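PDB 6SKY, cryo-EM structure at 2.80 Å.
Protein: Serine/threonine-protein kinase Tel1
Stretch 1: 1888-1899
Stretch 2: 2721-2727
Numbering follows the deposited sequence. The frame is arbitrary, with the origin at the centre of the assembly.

Stretch 1, residues 1888-1899: LLFAELAAESTR
Stretch 2, residues 2721-2727: MRYFFME

Stretch 1 is helical from Leu-1888 to Thr-1898, continuing a helix that begins earlier in the chain. Its phi/psi values cluster near -65/-40, and i to i+4 bonds run from Glu-1892 N to Leu-1888 O (3.0 Å) through Thr-1898 N to Ala-1894 O (3.0 Å) and Arg-1899 N to Ala-1895 O (3.3 Å). Stretch 2 coils less regularly: a weakly bonded helix spans about Arg-2722 to Met-2726, with phi from -52° to -86° and psi from -13° to -37°; Phe-2724 N bonds Met-2721 O at 3.0 Å, and Glu-2727 N bonds Tyr-2723 O weakly at 3.0 Å. The axes approach to 13.0 Å, and their N-to-C directions differ by 139°, so the chains run roughly against each other. The nearest backbone pair, Leu-1889 CA and Met-2726 CA, is 9.3 Å apart; side chains therefore make the contact, burying 279 Å² in total, with no hydrogen bond between the stretches.

Leu-1889 (chi1 t, chi2 p) points its CA-to-CB bond sideways, but its end comes nearer, placing CD1 4.2 Å from Met-2726 CE. The CA-to-CB bond of Glu-1892 points toward stretch 2, yet its nearest approach, CB to Met-2726 CE, is 4.8 Å; its OE2 is hydrogen-bonded elsewhere in the structure. Leu-1893 (m, t) behaves like Leu-1889, and its CD2 lies 3.8 Å from Met-2726 CE. The methionine (chi1 m) reaches both leucines because its CA-to-CB bond points toward stretch 1, and chi2 and chi3, both t, carry CE outward; these are apolar contacts.

Glu-1896 (m, t, chi3 28°), its CA-to-CB bond directed toward stretch 2, meets three residues. Its OE2 forms a long salt bridge with Arg-2722 NE, at 3.6 Å, and the carboxylate sits at the edge of the guanidinium, near its plane, where the N-H groups point. Glu-1896 OE2 also lies 3.2 Å from Met-2726 CE, a close van der Waals approach of oxygen to methyl, while Glu-1896 OE1 approaches Tyr-2723 OH at 3.5 Å, two polar groups near each other without a hydrogen bond. Tyr-2723 has chi1 m and chi2 108°. Arg-2722 adopts p, t, t with chi4 -84°.

Two side chains then fold back on their own helix: Ser-1897 OG (chi1 p) bonds Ala-1894 O at a very short 2.3 Å, and Thr-1898 OG1 (chi1 p) bonds Ala-1895 O at 2.6 Å.

Arg-1899, with chi1 off-well at 126° followed by t, p and chi4 176°, has its CA-to-CB bond toward stretch 2. Its guanidinium stacks flat on that of Arg-2722, centres 4.2 Å apart and planes at 24°. Arg-1899 NH1 is 3.9 Å from Arg-2722 NH2, a close approach of like charges. The planar groups can stack because their N-H bonds point outward, leaving the faces free; the nearby Glu-1896 carboxylate offsets part of the positive charge.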

# COMPACT_ATOMS: atom_id res chain seq x y z
N LEU A 1888 24.99 22.17 16.61
CA LEU A 1888 25.37 20.84 16.16
C LEU A 1888 26.88 20.69 16.09
O LEU A 1888 27.43 19.65 16.48
CB LEU A 1888 24.74 20.56 14.80
CG LEU A 1888 24.99 19.19 14.18
CD1 LEU A 1888 24.56 18.10 15.12
CD2 LEU A 1888 24.24 19.09 12.91
N LEU A 1889 27.59 21.71 15.60
CA LEU A 1889 29.04 21.65 15.61
C LEU A 1889 29.60 21.52 17.02
O LEU A 1889 30.51 20.73 17.27
CB LEU A 1889 29.61 22.88 14.92
CG LEU A 1889 31.13 23.06 14.91
CD1 LEU A 1889 31.81 21.94 14.18
CD2 LEU A 1889 31.47 24.36 14.28
N PHE A 1890 29.05 22.28 17.97
CA PHE A 1890 29.51 22.17 19.35
C PHE A 1890 29.19 20.80 19.94
O PHE A 1890 29.98 20.25 20.70
CB PHE A 1890 28.90 23.26 20.21
CG PHE A 1890 29.50 24.60 20.00
CD1 PHE A 1890 30.82 24.73 19.66
CD2 PHE A 1890 28.74 25.74 20.14
CE1 PHE A 1890 31.36 25.97 19.47
CE2 PHE A 1890 29.28 26.97 19.96
CZ PHE A 1890 30.59 27.08 19.62
N ALA A 1891 28.03 20.24 19.59
CA ALA A 1891 27.67 18.92 20.10
C ALA A 1891 28.62 17.85 19.57
O ALA A 1891 28.97 16.91 20.29
CB ALA A 1891 26.24 18.59 19.71
N GLU A 1892 29.07 17.99 18.33
CA GLU A 1892 30.03 17.04 17.80
C GLU A 1892 31.40 17.18 18.46
O GLU A 1892 32.06 16.18 18.75
CB GLU A 1892 30.14 17.20 16.29
CG GLU A 1892 28.82 16.97 15.62
CD GLU A 1892 28.93 16.05 14.46
OE1 GLU A 1892 30.06 15.66 14.12
OE2 GLU A 1892 27.88 15.71 13.87
N LEU A 1893 31.84 18.42 18.70
CA LEU A 1893 33.09 18.60 19.44
C LEU A 1893 32.99 18.01 20.85
O LEU A 1893 33.95 17.41 21.35
CB LEU A 1893 33.45 20.08 19.50
CG LEU A 1893 33.69 20.74 18.15
CD1 LEU A 1893 34.01 22.19 18.34
CD2 LEU A 1893 34.81 20.06 17.44
N ALA A 1894 31.83 18.15 21.49
CA ALA A 1894 31.65 17.55 22.81
C ALA A 1894 31.73 16.03 22.75
O ALA A 1894 32.40 15.40 23.57
CB ALA A 1894 30.30 17.98 23.38
N ALA A 1895 31.03 15.43 21.78
CA ALA A 1895 31.08 13.98 21.63
C ALA A 1895 32.51 13.50 21.40
O ALA A 1895 32.90 12.45 21.91
CB ALA A 1895 30.18 13.54 20.48
N GLU A 1896 33.29 14.25 20.63
CA GLU A 1896 34.70 13.89 20.48
C GLU A 1896 35.43 13.98 21.81
O GLU A 1896 36.30 13.15 22.10
CB GLU A 1896 35.38 14.80 19.46
CG GLU A 1896 34.87 14.66 18.05
CD GLU A 1896 35.46 15.71 17.13
OE1 GLU A 1896 36.59 16.15 17.41
OE2 GLU A 1896 34.79 16.09 16.15
N SER A 1897 35.10 14.98 22.62
CA SER A 1897 35.75 15.11 23.92
C SER A 1897 35.43 13.93 24.83
O SER A 1897 36.25 13.56 25.67
CB SER A 1897 35.34 16.42 24.59
OG SER A 1897 33.98 16.40 24.97
N THR A 1898 34.24 13.33 24.69
CA THR A 1898 33.92 12.16 25.51
C THR A 1898 34.79 10.97 25.13
O THR A 1898 35.48 10.39 25.97
CB THR A 1898 32.44 11.79 25.40
OG1 THR A 1898 32.18 11.21 24.12
CG2 THR A 1898 31.55 13.01 25.62
N ARG A 1899 34.75 10.57 23.86
CA ARG A 1899 35.58 9.48 23.37
C ARG A 1899 37.06 9.84 23.47
O ARG A 1899 37.72 9.51 24.46
CB ARG A 1899 35.23 9.14 21.92
CG ARG A 1899 36.42 9.15 20.98
CD ARG A 1899 36.01 8.98 19.52
NE ARG A 1899 35.20 10.09 19.05
CZ ARG A 1899 34.79 10.23 17.79
NH1 ARG A 1899 35.10 9.34 16.87
NH2 ARG A 1899 34.05 11.28 17.46
N MET A 2721 38.35 11.07 9.41
CA MET A 2721 37.73 11.73 8.27
C MET A 2721 36.89 12.92 8.69
O MET A 2721 36.71 13.86 7.91
CB MET A 2721 36.88 10.73 7.50
CG MET A 2721 36.26 11.26 6.24
SD MET A 2721 37.45 11.64 4.98
CE MET A 2721 36.43 12.64 3.92
N ARG A 2722 36.40 12.93 9.93
CA ARG A 2722 35.58 14.03 10.40
C ARG A 2722 36.33 15.35 10.41
O ARG A 2722 35.71 16.41 10.47
CB ARG A 2722 35.05 13.74 11.79
CG ARG A 2722 36.08 13.82 12.85
CD ARG A 2722 35.56 13.23 14.12
NE ARG A 2722 36.59 13.14 15.14
CZ ARG A 2722 37.46 12.15 15.23
NH1 ARG A 2722 38.36 12.15 16.19
NH2 ARG A 2722 37.44 11.17 14.35
N TYR A 2723 37.66 15.31 10.36
CA TYR A 2723 38.43 16.53 10.32
C TYR A 2723 38.52 17.13 8.94
O TYR A 2723 38.78 18.33 8.83
CB TYR A 2723 39.83 16.28 10.86
CG TYR A 2723 39.84 16.02 12.33
CD1 TYR A 2723 40.07 14.76 12.83
CD2 TYR A 2723 39.59 17.04 13.23
CE1 TYR A 2723 40.08 14.52 14.16
CE2 TYR A 2723 39.59 16.81 14.57
CZ TYR A 2723 39.84 15.55 15.03
OH TYR A 2723 39.84 15.31 16.38
N PHE A 2724 38.31 16.35 7.88
CA PHE A 2724 38.36 16.93 6.54
C PHE A 2724 37.46 18.14 6.45
O PHE A 2724 37.79 19.13 5.79
CB PHE A 2724 37.96 15.89 5.49
CG PHE A 2724 37.93 16.43 4.09
CD1 PHE A 2724 39.07 16.47 3.33
CD2 PHE A 2724 36.77 16.91 3.54
CE1 PHE A 2724 39.05 16.96 2.07
CE2 PHE A 2724 36.74 17.41 2.28
CZ PHE A 2724 37.88 17.44 1.55
N PHE A 2725 36.32 18.09 7.11
CA PHE A 2725 35.35 19.17 7.06
C PHE A 2725 35.64 20.25 8.07
O PHE A 2725 35.28 21.41 7.84
CB PHE A 2725 33.95 18.61 7.26
CG PHE A 2725 33.57 17.59 6.25
CD1 PHE A 2725 33.11 17.98 5.02
CD2 PHE A 2725 33.73 16.26 6.50
CE1 PHE A 2725 32.80 17.06 4.08
CE2 PHE A 2725 33.41 15.33 5.56
CZ PHE A 2725 32.95 15.74 4.35
N MET A 2726 36.29 19.92 9.17
CA MET A 2726 36.60 20.93 10.16
C MET A 2726 37.80 21.78 9.79
O MET A 2726 38.01 22.82 10.41
CB MET A 2726 36.82 20.28 11.52
CG MET A 2726 35.55 19.91 12.23
SD MET A 2726 35.86 18.87 13.65
CE MET A 2726 34.18 18.44 14.10
N GLU A 2727 38.58 21.36 8.81
CA GLU A 2727 39.75 22.11 8.42
C GLU A 2727 39.68 22.64 7.00
O GLU A 2727 40.61 23.31 6.56
CB GLU A 2727 41.01 21.26 8.59
CG GLU A 2727 41.26 20.30 7.48
CD GLU A 2727 42.43 19.39 7.79
OE1 GLU A 2727 42.48 18.84 8.90
OE2 GLU A 2727 43.30 19.24 6.91